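Local coordinates for molybdopterin-guanine dinucleotide biosynthesis adapter protein (Escherichia coli, PDB 1NP6) that binds GTP, hydrolyses it weakly, and may act as an adapter for efficient synthesis and use of the molybdopterin guanine dinucleotide form of the molybdenum cofactor, at residues I117-D122 / A139-V144. Residues are numbered along the deposited sequence; the frame is centred on the assembly and turned at random.
Sequences IVLFRD and AVASDV
Val118 O accepts a hydrogen bond from Ala141 N at 2.8 Å, and Val140 CA makes a CA-H...O contact with the same oxygen. The ladder is that of two neighbouring parallel strands: Val118 N donates to Ala139 O, Phe120 N to Ala141 O at 2.9 Å, and a weak bond runs from Asp143 N to Phe120 O. Past the last bridge, a side chain takes over the backbone's role. Asp143 holds CG between its own N and carbonyl carbon (chi1 69°), and OD1 receives Asp122 N on its syn side at 2.9 Å. Arg121 CG lies 3.2 Å from Asp143 OD2, while NH1 bonds to Gly16 O of the P-loop, the probable GTP-binding loop. On one face of the sheet the Phe120 ring, with CG anti to the backbone N (chi1 -179°), is met at its edge by Ser142 OG, 3.5 Å from CD2, and by Val144 CG2, 3.5 Å from CE2. Ser142 OG donates to Val144 O. On the other face of the sheet Leu119 CD2 rests on Ala141 CB at 3.9 Å, and Leu119 also touches Lys19 and Leu22 of helix 19-32. Within the parallel sheet, the pair lies between strands 8-12 and 151-154, bonded to both through backbone groups.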
ATOM      1  N   ILE B 117     -15.678 -13.822  15.008  1.00 37.88           N
ATOM      2  CA  ILE B 117     -15.682 -14.020  16.463  1.00 27.94           C
ATOM      3  C   ILE B 117     -16.128 -12.705  17.101  1.00 22.70           C
ATOM      4  O   ILE B 117     -15.649 -11.635  16.724  1.00 26.39           O
ATOM      5  CB  ILE B 117     -14.277 -14.488  16.963  1.00 34.22           C
ATOM      6  CG1 ILE B 117     -13.990 -15.885  16.403  1.00 36.03           C
ATOM      7  CG2 ILE B 117     -14.193 -14.447  18.526  1.00 31.36           C
ATOM      8  CD1 ILE B 117     -12.553 -16.359  16.554  1.00 30.26           C
ATOM      9  N   VAL B 118     -17.091 -12.794  18.018  1.00 24.50           N
ATOM     10  CA  VAL B 118     -17.677 -11.642  18.698  1.00 30.40           C
ATOM     11  C   VAL B 118     -17.127 -11.608  20.135  1.00 32.48           C
ATOM     12  O   VAL B 118     -16.962 -12.640  20.749  1.00 35.22           O
ATOM     13  CB  VAL B 118     -19.226 -11.741  18.722  1.00 43.86           C
ATOM     14  CG1 VAL B 118     -19.879 -10.661  19.618  1.00 35.61           C
ATOM     15  CG2 VAL B 118     -19.768 -11.649  17.309  1.00 40.97           C
ATOM     16  N   LEU B 119     -16.834 -10.418  20.638  1.00 34.02           N
ATOM     17  CA  LEU B 119     -16.237 -10.271  21.974  1.00 32.58           C
ATOM     18  C   LEU B 119     -17.233  -9.679  22.961  1.00 36.13           C
ATOM     19  O   LEU B 119     -18.101  -8.893  22.566  1.00 39.87           O
ATOM     20  CB  LEU B 119     -14.979  -9.398  21.894  1.00 25.98           C
ATOM     21  CG  LEU B 119     -13.999  -9.625  20.726  1.00 25.56           C
ATOM     22  CD1 LEU B 119     -12.858  -8.635  20.813  1.00 36.21           C
ATOM     23  CD2 LEU B 119     -13.448 -11.064  20.630  1.00 26.58           C
ATOM     24  N   PHE B 120     -17.123 -10.079  24.232  1.00 34.43           N
ATOM     25  CA  PHE B 120     -17.939  -9.524  25.322  1.00 29.34           C
ATOM     26  C   PHE B 120     -17.104  -9.366  26.595  1.00 38.92           C
ATOM     27  O   PHE B 120     -16.472 -10.313  27.043  1.00 29.59           O
ATOM     28  CB  PHE B 120     -19.163 -10.426  25.615  1.00 38.86           C
ATOM     29  CG  PHE B 120     -20.071  -9.894  26.708  1.00 39.04           C
ATOM     30  CD1 PHE B 120     -21.026  -8.906  26.426  1.00 31.61           C
ATOM     31  CD2 PHE B 120     -19.972 -10.372  28.017  1.00 29.92           C
ATOM     32  CE1 PHE B 120     -21.850  -8.385  27.437  1.00 26.59           C
ATOM     33  CE2 PHE B 120     -20.798  -9.858  29.043  1.00 40.39           C
ATOM     34  CZ  PHE B 120     -21.756  -8.873  28.741  1.00 41.66           C
ATOM     35  N   ARG B 121     -17.114  -8.168  27.162  1.00 33.67           N
ATOM     36  CA  ARG B 121     -16.548  -7.915  28.489  1.00 41.63           C
ATOM     37  C   ARG B 121     -17.630  -7.335  29.380  1.00 35.62           C
ATOM     38  O   ARG B 121     -18.215  -6.288  29.061  1.00 36.42           O
ATOM     39  CB  ARG B 121     -15.337  -6.961  28.417  1.00 34.46           C
ATOM     40  CG  ARG B 121     -14.587  -6.861  29.746  1.00 50.11           C
ATOM     41  CD  ARG B 121     -13.400  -5.909  29.803  1.00 75.66           C
ATOM     42  NE  ARG B 121     -13.823  -4.529  30.024  1.00 76.76           N
ATOM     43  CZ  ARG B 121     -13.885  -3.638  29.054  1.00 59.24           C
ATOM     44  NH1 ARG B 121     -13.539  -4.004  27.833  1.00 45.72           N
ATOM     45  NH2 ARG B 121     -14.285  -2.398  29.291  1.00 49.08           N
ATOM     46  N   ASP B 122     -17.900  -8.008  30.498  1.00 32.30           N
ATOM     47  CA  ASP B 122     -19.003  -7.625  31.375  1.00 47.28           C
ATOM     48  C   ASP B 122     -18.921  -6.157  31.824  1.00 48.36           C
ATOM     49  O   ASP B 122     -19.918  -5.441  31.774  1.00 49.77           O
ATOM     50  CB  ASP B 122     -19.079  -8.567  32.581  1.00 50.95           C
ATOM     51  CG  ASP B 122     -20.466  -8.599  33.225  1.00 70.41           C
ATOM     52  OD1 ASP B 122     -20.540  -8.299  34.433  1.00 72.39           O
ATOM     53  OD2 ASP B 122     -21.528  -8.924  32.624  1.00 53.40           O
ATOM     54  N   ALA B 139     -18.014 -18.115  17.161  1.00 34.33           N
ATOM     55  CA  ALA B 139     -17.712 -18.137  18.602  1.00 35.72           C
ATOM     56  C   ALA B 139     -17.925 -16.762  19.232  1.00 35.03           C
ATOM     57  O   ALA B 139     -17.905 -15.759  18.531  1.00 34.26           O
ATOM     58  CB  ALA B 139     -16.280 -18.577  18.809  1.00 29.03           C
ATOM     59  N   VAL B 140     -18.142 -16.732  20.549  1.00 41.53           N
ATOM     60  CA  VAL B 140     -18.105 -15.503  21.349  1.00 33.43           C
ATOM     61  C   VAL B 140     -16.977 -15.660  22.372  1.00 39.40           C
ATOM     62  O   VAL B 140     -17.017 -16.600  23.154  1.00 31.13           O
ATOM     63  CB  VAL B 140     -19.429 -15.272  22.116  1.00 37.31           C
ATOM     64  CG1 VAL B 140     -19.344 -14.063  23.050  1.00 28.96           C
ATOM     65  CG2 VAL B 140     -20.627 -15.088  21.138  1.00 27.64           C
ATOM     66  N   ALA B 141     -15.982 -14.768  22.349  1.00 34.65           N
ATOM     67  CA  ALA B 141     -14.938 -14.725  23.403  1.00 28.58           C
ATOM     68  C   ALA B 141     -15.389 -13.793  24.515  1.00 27.59           C
ATOM     69  O   ALA B 141     -15.642 -12.597  24.285  1.00 35.34           O
ATOM     70  CB  ALA B 141     -13.611 -14.269  22.826  1.00 34.47           C
ATOM     71  N   SER B 142     -15.510 -14.341  25.722  1.00 32.19           N
ATOM     72  CA  SER B 142     -16.146 -13.642  26.824  1.00 26.28           C
ATOM     73  C   SER B 142     -15.355 -13.740  28.145  1.00 32.02           C
ATOM     74  O   SER B 142     -14.601 -14.671  28.333  1.00 33.26           O
ATOM     75  CB  SER B 142     -17.523 -14.232  27.103  1.00 27.12           C
ATOM     76  OG  SER B 142     -18.220 -13.416  28.032  1.00 36.05           O
ATOM     77  N   ASP B 143     -15.584 -12.804  29.068  1.00 35.73           N
ATOM     78  CA  ASP B 143     -14.984 -12.923  30.403  1.00 41.66           C
ATOM     79  C   ASP B 143     -15.989 -13.456  31.436  1.00 46.90           C
ATOM     80  O   ASP B 143     -15.677 -13.625  32.607  1.00 35.55           O
ATOM     81  CB  ASP B 143     -14.251 -11.637  30.832  1.00 31.77           C
ATOM     82  CG  ASP B 143     -15.174 -10.462  31.110  1.00 49.15           C
ATOM     83  OD1 ASP B 143     -16.384 -10.478  30.784  1.00 27.37           O
ATOM     84  OD2 ASP B 143     -14.749  -9.448  31.686  1.00 48.80           O
ATOM     85  N   VAL B 144     -17.196 -13.766  30.973  1.00 31.04           N
ATOM     86  CA  VAL B 144     -18.209 -14.387  31.819  1.00 39.71           C
ATOM     87  C   VAL B 144     -18.816 -15.589  31.096  1.00 52.87           C
ATOM     88  O   VAL B 144     -18.930 -15.582  29.864  1.00 40.94           O
ATOM     89  CB  VAL B 144     -19.342 -13.400  32.231  1.00 41.97           C
ATOM     90  CG1 VAL B 144     -18.861 -12.421  33.291  1.00 51.69           C
ATOM     91  CG2 VAL B 144     -19.923 -12.673  31.014  1.00 48.48           C
TER